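Long-range contacts in alpha-amylase (Eisenia fetida, PDB 6M4K), which probably catalyses the endohydrolysis of alpha-1,4-glucosidic linkages in starch-like polysaccharides, with calcium and chloride as cofactors: residues 11-16 / 95-100; 20-25 / 384-389; 254-259 / 288-293; 25-30 / 45-50. All coordinates share one frame; numbering follows the deposited sequence.

Interaction 1: residues 11-16 / 95-100; sequences YCQPGR and GVYIYV
Tyr97, at the start of the third strand of the TIM barrel, lays its ring against Tyr11 and Cys12, so that the loop leading into the first strand closes over the N-terminal end of the third. The aromatic contact is oblique: the Tyr11 and Tyr97 planes are 36° apart, with Tyr11 CD2 3.8 Å from Tyr97 CE2. A chi1 of -180° swings the Tyr11 ring out, bringing its CE2 edge up to Tyr97 OH. Phe225 also meets the Tyr97 ring. With an alanine in place of Tyr97 the ring and its hydroxyl are gone, which is likely to open a gap beside Tyr11 and Phe225, leave the Tyr11 ring freer to turn and cost Gln13 OE1 a possible partner.

The direct polar contacts are modest. Tyr97 OH lies 2.9 Å from Gln13 OE1, at best a weak bond, since another acceptor competes for the proton and Gln13 has a second conformer. Arg16 holds its guanidinium edge-on to Gly95 O, but its NH1 bond to that oxygen is weak, bent to 137°; NH1 also bonds Leu94 O, while NE is taken by Asn41. Gly95 ends the preceding helix in a Schellman motif at positive phi, and a CB on it would run into Arg16 NH1.

Water does much of the remaining bridging. One molecule accepts from Tyr11 N and is hydrogen-bonded to Tyr99 OH at 2.6 Å. The other accepts from Gln13 N at 2.8 Å and donates to Gly95 O at 2.7 Å.

Interaction 2: residues 20-25 / 384-389; sequences VHLFEW and CEHRWR
This is a buried contact, built on the His386 ring, between the first barrel strand with the turn after it (Val20, Leu22, Trp25) and the loop that leads into helix 389-401. Leu22 CD2 makes a CH-pi contact over one face of the imidazole, 4.0 Å from the centroid of the His386 ring and 28° off the normal. The same methyl sits over the centre of the Trp25 ring, wedged between two aromatic groups. Arg387 CG lies against the other face of His386, toward its rim. At the imidazole edge comes Trp25, with CZ2 3.8 Å from His386 CE1 and the two planes 64° apart. Val20 CG1 supports the root of the side chain, 3.8 Å from His386 CB.

A chi1 of 67° turns the His386 ring toward Leu22 and Trp25; its NE2 bonds Glu33 and its ND1 Ser344. A leucine in its place would probably leave Glu33 and Ser344 without these bonds and Leu22 without the second of its two flat partners.

Cys384, disulfide-bonded to Cys377, puts SG at the edge of the Trp25 ring, a sulfur-aromatic contact with SG 3.8 Å from CZ2. A water accepts from both Trp25 NE1 and Cys384 N. The arrangement belongs to the closing region of a TIM barrel, where the chain, past its eighth strand, packs back against the first.

Interaction 3: residues 254-259 / 288-293; sequences GRVTEF and GQLSGF
Gln289 enters the contact with its backbone and CB, both pressed on the carboxylate of Glu258: Glu258 OE1 is 3.3 Å from Gln289 CB. The carboxylate and amide planes are 49° apart, and the Gln289 amide runs on past Glu258 to bond Asn264 through NE2.

Leu290 follows with the hydrogen bond that anchors the loop. Its backbone N donates to Glu258 OE1 at 2.8 Å with an angle of 165°, meeting the oxygen nearly end-on to its C-O bond. In Glu258 a chi1 of 178° sends the chain out past the carbonyl side and a bend at chi2 turns OE1 to the amide. Its other oxygen, OE2, caps Lys260 N, so one carboxylate ties the loop to the start of helix 259-270; the helix end would be expected to stabilise the negative charge. The Leu290 side chain itself turns to the strand: Leu290 CD1 is 3.8 Å from Val256 CB, the two side chains crossing at about a right angle.

At Gly292 and Phe293 the partner becomes Arg255. Phe293 O stands 3.1 Å above the guanidinium plane, over its centre, where no N-H points at it, so the contact is an approach to the cation's face and not a hydrogen bond. Gly292 O is 3.1 Å from Arg255 NH1. Arg255 NH1 bonds Ala295 O and NE bonds Gly8 O.

Strand 255-257, helix 259-270 and strand 295-297 form a beta-alpha-beta crossover joining the sixth and seventh strands of the TIM barrel, and here the loop entering the seventh strand packs against the sixth.

Interaction 4: residues 25-30 / 45-50; sequences WKWTDI and VQVSPP. With SO4 (sulfate ion), chain G.
Trp27 pushes the six-membered side of its indole into segment 45-50. Trp27 CZ3 touches Val47 CB at 3.6 Å, Trp27 CZ2 touches Pro50 CB at 3.5 Å, and between them Trp27 CH2 lies 3.4 Å from Ser48 O, which meets the ring at its edge, in plane. A helical turn further on, Ile30 packs beside it: Ile30 CD1 is 3.7 Å from Val47 CG1 and Ile30 CG2 is 4.1 Å from Val45 CG1. An extended chi2 of -178° carries that CD1 forward to Val47, where it also sits at the indole edge.

Helix 27-39 is thus laid on strand 44-47 within the beta-alpha-beta unit formed with strand 19-22, the first of the TIM barrel. Two waters bridge polar groups: one donates to Trp25 O and accepts from Ser48 N, the other accepts from Trp27 NE1 and lies by Pro50 O. Ser48 OG holds Glu24 N.

Beyond these, Phe84 meets Trp27 edge-to-face, and Met87 of the same helix 81-93 touches both Trp27 and Ile30. Lys26, at the N-cap position, is salt-bridged to Asp374, and its NZ also bonds O3 of a sulfate, probably from the crystallisation liquor, at 2.8 Å.

All four contacts reach the same eight-stranded barrel. Interactions 2 and 4 share Trp25, have centres about 11 Å apart, and are joined where Val20 O lies 2.8 Å from Gln46 N, a probable hydrogen bond between the first and second strands. Interaction 4 also adjoins interaction 1, with Tyr97 O 2.8 Å from Val45 N, linking the second strand to the third. Interaction 3 stands apart, its centre about 25 Å from that of interaction 4 on the opposite side of the chain's centre. The Val256 side chain in it is about 10 Å from that of Arg161, a calcium ligand; the others lie away from annotated sites.

Interaction 1: residues 11-16 / 95-100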
# COMPACT_ATOMS: atom_id res chain seq x y z
N TYR A 11 -9.98 11.19 4.02
CA TYR A 11 -9.91 12.54 4.56
C TYR A 11 -8.46 12.87 4.83
O TYR A 11 -7.78 12.17 5.58
CB TYR A 11 -10.71 12.63 5.85
CG TYR A 11 -10.69 14.01 6.46
CD1 TYR A 11 -11.45 15.03 5.90
CD2 TYR A 11 -9.90 14.29 7.56
CE1 TYR A 11 -11.43 16.30 6.43
CE2 TYR A 11 -9.88 15.58 8.10
CZ TYR A 11 -10.65 16.57 7.53
OH TYR A 11 -10.66 17.84 8.05
N CYS A 12 -7.98 13.96 4.24
CA CYS A 12 -6.61 14.39 4.42
C CYS A 12 -6.57 15.88 4.73
O CYS A 12 -7.47 16.63 4.33
CB CYS A 12 -5.78 14.17 3.15
SG CYS A 12 -5.56 12.45 2.68
N GLN A 13 -5.52 16.30 5.42
CA GLN A 13 -5.25 17.72 5.58
C GLN A 13 -4.95 18.34 4.22
O GLN A 13 -4.52 17.64 3.29
CB GLN A 13 -4.05 17.92 6.50
CG GLN A 13 -4.30 17.55 7.94
CD GLN A 13 -5.23 18.52 8.63
OE1 GLN A 13 -6.19 18.12 9.28
NE2 GLN A 13 -4.95 19.81 8.50
N PRO A 14 -5.16 19.64 4.07
CA PRO A 14 -4.82 20.30 2.81
C PRO A 14 -3.37 20.04 2.43
O PRO A 14 -2.48 20.06 3.28
CB PRO A 14 -5.06 21.79 3.11
CG PRO A 14 -6.10 21.78 4.18
CD PRO A 14 -5.80 20.57 5.03
N GLY A 15 -3.14 19.77 1.15
CA GLY A 15 -1.80 19.57 0.64
C GLY A 15 -1.22 18.20 0.90
O GLY A 15 -0.03 18.00 0.63
N ARG A 16 -2.01 17.25 1.40
CA ARG A 16 -1.54 15.90 1.67
C ARG A 16 -2.48 14.90 1.01
O ARG A 16 -3.69 15.12 0.93
CB ARG A 16 -1.49 15.63 3.18
CG ARG A 16 -0.69 16.67 3.91
CD ARG A 16 -0.57 16.39 5.38
NE ARG A 16 0.16 17.47 6.04
CZ ARG A 16 0.26 17.63 7.36
NH1 ARG A 16 -0.33 16.77 8.19
NH2 ARG A 16 0.95 18.65 7.85
N GLY A 95 -2.16 15.65 11.94
CA GLY A 95 -2.78 15.58 10.64
C GLY A 95 -2.27 14.46 9.76
O GLY A 95 -2.29 14.59 8.53
N VAL A 96 -1.81 13.36 10.36
CA VAL A 96 -1.36 12.17 9.64
C VAL A 96 -2.20 11.02 10.19
O VAL A 96 -2.09 10.69 11.38
CB VAL A 96 0.14 11.92 9.83
CG1 VAL A 96 0.54 10.64 9.11
CG2 VAL A 96 0.94 13.10 9.30
N TYR A 97 -3.05 10.44 9.36
CA TYR A 97 -4.08 9.54 9.85
C TYR A 97 -3.66 8.07 9.77
O TYR A 97 -2.65 7.72 9.16
CB TYR A 97 -5.41 9.83 9.13
CG TYR A 97 -5.78 11.28 9.34
CD1 TYR A 97 -5.86 11.82 10.63
CD2 TYR A 97 -5.96 12.14 8.27
CE1 TYR A 97 -6.16 13.15 10.84
CE2 TYR A 97 -6.28 13.49 8.48
CZ TYR A 97 -6.37 13.97 9.77
OH TYR A 97 -6.67 15.30 9.96
N ILE A 98 -4.45 7.22 10.42
CA ILE A 98 -4.10 5.82 10.66
C ILE A 98 -5.15 4.93 10.01
O ILE A 98 -6.35 5.03 10.32
CB ILE A 98 -3.99 5.51 12.16
CG1 ILE A 98 -2.92 6.38 12.82
CG2 ILE A 98 -3.71 4.02 12.40
CD1 ILE A 98 -1.49 6.14 12.32
N TYR A 99 -4.70 4.02 9.15
CA TYR A 99 -5.55 3.00 8.54
C TYR A 99 -5.11 1.64 9.06
O TYR A 99 -3.93 1.27 8.92
CB TYR A 99 -5.47 3.06 7.02
CG TYR A 99 -5.64 4.48 6.53
CD1 TYR A 99 -6.86 5.12 6.63
CD2 TYR A 99 -4.55 5.20 6.07
CE1 TYR A 99 -7.01 6.44 6.22
CE2 TYR A 99 -4.69 6.53 5.67
CZ TYR A 99 -5.92 7.13 5.75
OH TYR A 99 -6.05 8.45 5.35
N VAL A 100 -6.02 0.91 9.65
CA VAL A 100 -5.72 -0.37 10.27
C VAL A 100 -5.86 -1.48 9.24
O VAL A 100 -6.86 -1.57 8.54
CB VAL A 100 -6.63 -0.60 11.48
CG1 VAL A 100 -6.68 -2.08 11.86
CG2 VAL A 100 -6.14 0.24 12.66
O HOH W 1 -8.39 9.57 5.79
O HOH W 2 -3.61 14.32 6.14

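Interaction 2: residues 20-25 / 384-389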
# COMPACT_ATOMS: atom_id res chain seq x y z
N VAL A 20 1.39 5.70 3.33
CA VAL A 20 2.58 4.86 3.44
C VAL A 20 2.24 3.64 4.28
O VAL A 20 1.65 3.76 5.36
CB VAL A 20 3.76 5.62 4.08
CG1 VAL A 20 4.98 4.69 4.20
CG2 VAL A 20 4.09 6.86 3.30
N HIS A 21 2.66 2.46 3.83
CA HIS A 21 2.52 1.25 4.63
C HIS A 21 3.79 1.07 5.46
O HIS A 21 4.84 0.70 4.91
CB HIS A 21 2.33 0.04 3.73
CG HIS A 21 2.06 -1.22 4.48
ND1 HIS A 21 2.15 -2.46 3.88
CD2 HIS A 21 1.68 -1.44 5.76
CE1 HIS A 21 1.84 -3.39 4.77
NE2 HIS A 21 1.55 -2.80 5.91
N LEU A 22 3.72 1.37 6.75
CA LEU A 22 4.87 1.20 7.64
C LEU A 22 4.84 -0.23 8.18
O LEU A 22 4.46 -0.52 9.32
CB LEU A 22 4.87 2.27 8.72
CG LEU A 22 5.07 3.71 8.23
CD1 LEU A 22 5.03 4.69 9.40
CD2 LEU A 22 6.37 3.86 7.46
N PHE A 23 5.25 -1.15 7.30
CA PHE A 23 5.06 -2.59 7.51
C PHE A 23 5.88 -3.07 8.70
O PHE A 23 7.11 -2.92 8.74
CB PHE A 23 5.50 -3.28 6.21
CG PHE A 23 5.48 -4.79 6.25
CD1 PHE A 23 4.33 -5.49 6.59
CD2 PHE A 23 6.61 -5.50 5.87
CE1 PHE A 23 4.32 -6.89 6.57
CE2 PHE A 23 6.60 -6.90 5.85
CZ PHE A 23 5.46 -7.59 6.20
N GLU A 24 5.19 -3.63 9.70
CA GLU A 24 5.79 -4.17 10.92
C GLU A 24 6.46 -3.12 11.80
O GLU A 24 7.15 -3.48 12.77
CB GLU A 24 6.73 -5.36 10.66
CG GLU A 24 6.04 -6.64 10.23
CD GLU A 24 5.55 -7.49 11.39
OE1 GLU A 24 5.53 -7.03 12.55
OE2 GLU A 24 5.17 -8.65 11.13
N TRP A 25 6.26 -1.83 11.54
CA TRP A 25 6.76 -0.83 12.47
C TRP A 25 6.00 -0.89 13.79
O TRP A 25 4.77 -1.10 13.83
CB TRP A 25 6.61 0.58 11.89
CG TRP A 25 7.58 0.92 10.79
CD1 TRP A 25 7.99 0.11 9.75
CD2 TRP A 25 8.24 2.18 10.61
NE1 TRP A 25 8.87 0.80 8.94
CE2 TRP A 25 9.05 2.07 9.45
CE3 TRP A 25 8.24 3.39 11.31
CZ2 TRP A 25 9.84 3.12 8.99
CZ3 TRP A 25 9.03 4.43 10.85
CH2 TRP A 25 9.81 4.29 9.71
N CYS A 384 12.96 2.06 4.48
CA CYS A 384 12.40 3.41 4.57
C CYS A 384 12.25 4.10 3.21
O CYS A 384 12.67 5.23 3.02
CB CYS A 384 13.19 4.30 5.53
SG CYS A 384 13.19 3.71 7.22
N GLU A 385 11.64 3.39 2.25
CA GLU A 385 11.42 3.95 0.91
C GLU A 385 10.76 5.32 0.96
O GLU A 385 11.04 6.18 0.12
CB GLU A 385 10.54 3.01 0.08
CG GLU A 385 11.17 1.67 -0.31
CD GLU A 385 10.83 0.56 0.65
OE1 GLU A 385 10.91 0.76 1.88
OE2 GLU A 385 10.47 -0.53 0.17
N HIS A 386 9.84 5.52 1.90
CA HIS A 386 9.12 6.79 1.96
C HIS A 386 10.03 7.95 2.32
O HIS A 386 9.68 9.11 2.06
CB HIS A 386 7.97 6.69 2.97
CG HIS A 386 8.43 6.53 4.38
ND1 HIS A 386 8.97 5.36 4.86
CD2 HIS A 386 8.45 7.42 5.40
CE1 HIS A 386 9.30 5.53 6.13
NE2 HIS A 386 9.00 6.77 6.48
N ARG A 387 11.20 7.66 2.91
CA ARG A 387 12.22 8.66 3.20
C ARG A 387 13.28 8.81 2.11
O ARG A 387 14.21 9.61 2.27
CB ARG A 387 12.92 8.35 4.53
CG ARG A 387 12.08 8.55 5.78
CD ARG A 387 12.99 8.94 6.93
NE ARG A 387 12.31 9.07 8.22
CZ ARG A 387 12.84 9.72 9.25
NH1 ARG A 387 14.03 10.31 9.12
NH2 ARG A 387 12.19 9.81 10.40
N TRP A 388 13.20 8.05 1.01
CA TRP A 388 14.12 8.28 -0.10
C TRP A 388 13.78 9.60 -0.76
O TRP A 388 12.61 9.90 -1.01
CB TRP A 388 13.98 7.17 -1.14
CG TRP A 388 14.38 5.78 -0.70
CD1 TRP A 388 14.75 5.38 0.55
CD2 TRP A 388 14.43 4.62 -1.53
NE1 TRP A 388 15.04 4.02 0.54
CE2 TRP A 388 14.85 3.54 -0.73
CE3 TRP A 388 14.17 4.40 -2.89
CZ2 TRP A 388 15.01 2.26 -1.24
CZ3 TRP A 388 14.33 3.12 -3.39
CH2 TRP A 388 14.74 2.07 -2.57
N ARG A 389 14.81 10.39 -1.08
CA ARG A 389 14.57 11.70 -1.68
C ARG A 389 13.76 11.58 -2.97
O ARG A 389 12.88 12.41 -3.25
CB ARG A 389 15.89 12.43 -1.95
CG ARG A 389 15.72 13.84 -2.55
CD ARG A 389 17.07 14.41 -3.01
NE ARG A 389 17.55 13.62 -4.13
CZ ARG A 389 18.50 12.69 -4.05
NH1 ARG A 389 19.13 12.45 -2.90
NH2 ARG A 389 18.80 11.99 -5.14
O HOH W 3 10.88 0.96 6.41

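Interaction 3: residues 254-259 / 288-293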
# COMPACT_ATOMS: atom_id res chain seq x y z
N GLY A 254 -16.44 0.45 -1.24
CA GLY A 254 -15.31 1.30 -0.93
C GLY A 254 -14.27 1.10 -2.01
O GLY A 254 -14.52 0.43 -3.01
N ARG A 255 -13.09 1.67 -1.80
CA ARG A 255 -12.05 1.49 -2.80
C ARG A 255 -11.51 0.07 -2.77
O ARG A 255 -11.73 -0.69 -1.82
CB ARG A 255 -10.93 2.51 -2.62
CG ARG A 255 -11.33 3.91 -3.05
CD ARG A 255 -10.13 4.83 -3.11
NE ARG A 255 -10.54 6.22 -3.36
CZ ARG A 255 -10.10 6.97 -4.36
NH1 ARG A 255 -9.23 6.50 -5.24
NH2 ARG A 255 -10.56 8.21 -4.49
N VAL A 256 -10.81 -0.30 -3.85
CA VAL A 256 -10.27 -1.64 -4.02
C VAL A 256 -8.82 -1.52 -4.46
O VAL A 256 -8.49 -0.67 -5.30
CB VAL A 256 -11.09 -2.46 -5.04
CG1 VAL A 256 -10.51 -3.84 -5.23
CG2 VAL A 256 -12.56 -2.54 -4.60
N THR A 257 -7.96 -2.35 -3.89
CA THR A 257 -6.58 -2.46 -4.35
C THR A 257 -6.56 -2.88 -5.81
O THR A 257 -7.13 -3.92 -6.18
CB THR A 257 -5.86 -3.55 -3.54
OG1 THR A 257 -6.61 -4.77 -3.63
CG2 THR A 257 -5.71 -3.15 -2.08
N GLU A 258 -5.85 -2.12 -6.64
CA GLU A 258 -5.72 -2.48 -8.06
C GLU A 258 -4.36 -3.12 -8.28
O GLU A 258 -3.36 -2.45 -8.54
CB GLU A 258 -5.96 -1.26 -8.94
CG GLU A 258 -5.79 -1.51 -10.45
CD GLU A 258 -6.58 -2.71 -10.95
OE1 GLU A 258 -7.60 -2.51 -11.67
OE2 GLU A 258 -6.18 -3.86 -10.66
N PHE A 259 -4.31 -4.45 -8.17
CA PHE A 259 -3.06 -5.17 -8.39
C PHE A 259 -2.61 -5.14 -9.85
O PHE A 259 -1.42 -5.37 -10.14
CB PHE A 259 -3.18 -6.60 -7.88
CG PHE A 259 -3.06 -6.71 -6.38
CD1 PHE A 259 -4.16 -6.51 -5.56
CD2 PHE A 259 -1.83 -6.99 -5.80
CE1 PHE A 259 -4.04 -6.61 -4.18
CE2 PHE A 259 -1.70 -7.08 -4.42
CZ PHE A 259 -2.80 -6.89 -3.61
N GLY A 288 -7.70 -1.66 -18.91
CA GLY A 288 -8.48 -2.72 -18.32
C GLY A 288 -8.46 -2.73 -16.81
O GLY A 288 -8.65 -3.79 -16.19
N GLN A 289 -8.22 -1.58 -16.19
CA GLN A 289 -8.11 -1.46 -14.74
C GLN A 289 -9.36 -0.77 -14.19
O GLN A 289 -10.21 -0.27 -14.94
CB GLN A 289 -6.85 -0.67 -14.36
CG GLN A 289 -5.57 -1.30 -14.88
CD GLN A 289 -4.29 -0.59 -14.43
OE1 GLN A 289 -4.33 0.43 -13.72
NE2 GLN A 289 -3.15 -1.13 -14.82
N LEU A 290 -9.47 -0.75 -12.87
CA LEU A 290 -10.52 0.00 -12.20
C LEU A 290 -10.40 1.48 -12.55
O LEU A 290 -9.34 1.99 -12.91
CB LEU A 290 -10.36 -0.13 -10.68
CG LEU A 290 -10.55 -1.52 -10.10
CD1 LEU A 290 -10.33 -1.52 -8.59
CD2 LEU A 290 -11.93 -2.05 -10.47
N SER A 291 -11.51 2.20 -12.42
CA SER A 291 -11.44 3.65 -12.50
C SER A 291 -10.55 4.18 -11.38
O SER A 291 -10.49 3.61 -10.28
CB SER A 291 -12.83 4.28 -12.41
OG SER A 291 -13.27 4.40 -11.07
N GLY A 292 -9.84 5.26 -11.67
CA GLY A 292 -8.97 5.86 -10.66
C GLY A 292 -9.69 6.15 -9.35
O GLY A 292 -9.11 5.98 -8.27
N PHE A 293 -10.95 6.59 -9.43
CA PHE A 293 -11.68 6.95 -8.21
C PHE A 293 -12.01 5.73 -7.37
O PHE A 293 -12.31 5.89 -6.18
CB PHE A 293 -12.98 7.68 -8.54
CG PHE A 293 -12.79 9.01 -9.21
CD1 PHE A 293 -11.55 9.65 -9.25
CD2 PHE A 293 -13.87 9.64 -9.81
CE1 PHE A 293 -11.40 10.88 -9.89
CE2 PHE A 293 -13.74 10.87 -10.43
CZ PHE A 293 -12.51 11.49 -10.47

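Interaction 4: residues 25-30 / 45-50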
# COMPACT_ATOMS: atom_id res chain seq x y z
N TRP A 25 6.26 -1.83 11.54
CA TRP A 25 6.76 -0.83 12.47
C TRP A 25 6.00 -0.89 13.79
O TRP A 25 4.77 -1.10 13.83
CB TRP A 25 6.61 0.58 11.89
CG TRP A 25 7.58 0.92 10.79
CD1 TRP A 25 7.99 0.11 9.75
CD2 TRP A 25 8.24 2.18 10.61
NE1 TRP A 25 8.87 0.80 8.94
CE2 TRP A 25 9.05 2.07 9.45
CE3 TRP A 25 8.24 3.39 11.31
CZ2 TRP A 25 9.84 3.12 8.99
CZ3 TRP A 25 9.03 4.43 10.85
CH2 TRP A 25 9.81 4.29 9.71
N LYS A 26 6.73 -0.68 14.89
CA LYS A 26 6.13 -0.56 16.21
C LYS A 26 5.37 0.76 16.35
O LYS A 26 5.68 1.76 15.68
CB LYS A 26 7.20 -0.61 17.30
CG LYS A 26 7.87 -1.97 17.47
CD LYS A 26 8.83 -1.98 18.66
CE LYS A 26 10.00 -1.04 18.44
NZ LYS A 26 11.06 -1.28 19.48
N TRP A 27 4.39 0.76 17.25
CA TRP A 27 3.58 1.96 17.45
C TRP A 27 4.42 3.15 17.90
O TRP A 27 4.19 4.28 17.46
CB TRP A 27 2.44 1.70 18.43
CG TRP A 27 1.58 0.51 18.14
CD1 TRP A 27 0.96 -0.27 19.06
CD2 TRP A 27 1.21 -0.03 16.85
NE1 TRP A 27 0.24 -1.26 18.46
CE2 TRP A 27 0.37 -1.14 17.10
CE3 TRP A 27 1.52 0.29 15.53
CZ2 TRP A 27 -0.16 -1.92 16.07
CZ3 TRP A 27 0.99 -0.49 14.51
CH2 TRP A 27 0.16 -1.58 14.79
N THR A 28 5.41 2.91 18.77
CA THR A 28 6.23 4.03 19.21
C THR A 28 7.01 4.64 18.05
O THR A 28 7.22 5.86 18.02
CB THR A 28 7.19 3.59 20.31
OG1 THR A 28 7.93 2.45 19.86
CG2 THR A 28 6.42 3.26 21.58
N ASP A 29 7.43 3.81 17.09
CA ASP A 29 8.15 4.33 15.92
C ASP A 29 7.22 5.07 14.97
O ASP A 29 7.58 6.11 14.43
CB ASP A 29 8.91 3.22 15.21
CG ASP A 29 10.20 2.87 15.93
OD1 ASP A 29 10.82 3.78 16.54
OD2 ASP A 29 10.60 1.70 15.88
N ILE A 30 6.01 4.54 14.74
CA ILE A 30 5.07 5.25 13.88
C ILE A 30 4.71 6.59 14.51
O ILE A 30 4.66 7.62 13.82
CB ILE A 30 3.83 4.39 13.59
CG1 ILE A 30 4.25 3.12 12.84
CG2 ILE A 30 2.79 5.19 12.79
CD1 ILE A 30 3.11 2.21 12.44
N VAL A 45 -0.96 6.64 7.25
CA VAL A 45 -0.14 5.44 7.45
C VAL A 45 -1.04 4.23 7.55
O VAL A 45 -1.98 4.23 8.35
CB VAL A 45 0.68 5.55 8.75
CG1 VAL A 45 1.41 4.23 9.03
CG2 VAL A 45 1.65 6.68 8.65
N GLN A 46 -0.75 3.20 6.76
CA GLN A 46 -1.35 1.89 6.98
C GLN A 46 -0.50 1.12 7.98
O GLN A 46 0.71 0.97 7.77
CB GLN A 46 -1.40 1.11 5.67
CG GLN A 46 -2.09 -0.22 5.77
CD GLN A 46 -2.02 -0.97 4.48
OE1 GLN A 46 -2.44 -0.46 3.43
NE2 GLN A 46 -1.47 -2.18 4.51
N VAL A 47 -1.11 0.65 9.05
CA VAL A 47 -0.40 -0.05 10.13
C VAL A 47 -0.71 -1.54 10.05
O VAL A 47 -1.80 -1.96 9.66
CB VAL A 47 -0.76 0.53 11.51
CG1 VAL A 47 -0.45 2.01 11.57
CG2 VAL A 47 -2.23 0.25 11.88
N SER A 48 0.27 -2.35 10.48
CA SER A 48 0.13 -3.80 10.49
C SER A 48 -1.00 -4.21 11.44
O SER A 48 -1.36 -3.45 12.34
CB SER A 48 1.45 -4.44 10.92
OG SER A 48 2.41 -4.40 9.88
N PRO A 49 -1.57 -5.41 11.26
CA PRO A 49 -2.72 -5.82 12.09
C PRO A 49 -2.45 -5.61 13.57
O PRO A 49 -1.45 -6.11 14.10
CB PRO A 49 -2.90 -7.31 11.74
CG PRO A 49 -2.43 -7.38 10.30
CD PRO A 49 -1.26 -6.43 10.23
N PRO A 50 -3.28 -4.82 14.25
CA PRO A 50 -2.98 -4.42 15.63
C PRO A 50 -3.70 -5.25 16.67
O PRO A 50 -3.49 -5.05 17.87
CB PRO A 50 -3.48 -2.97 15.66
CG PRO A 50 -4.70 -3.04 14.79
CD PRO A 50 -4.32 -3.96 13.65
S SO4 G . 8.74 -0.23 22.31
O1 SO4 G . 7.55 -1.07 22.21
O2 SO4 G . 8.67 0.77 21.26
O3 SO4 G . 9.93 -1.05 22.07
O4 SO4 G . 8.79 0.40 23.63
O HOH W 4 2.83 -1.33 11.53
O HOH W 5 -1.61 -3.47 19.03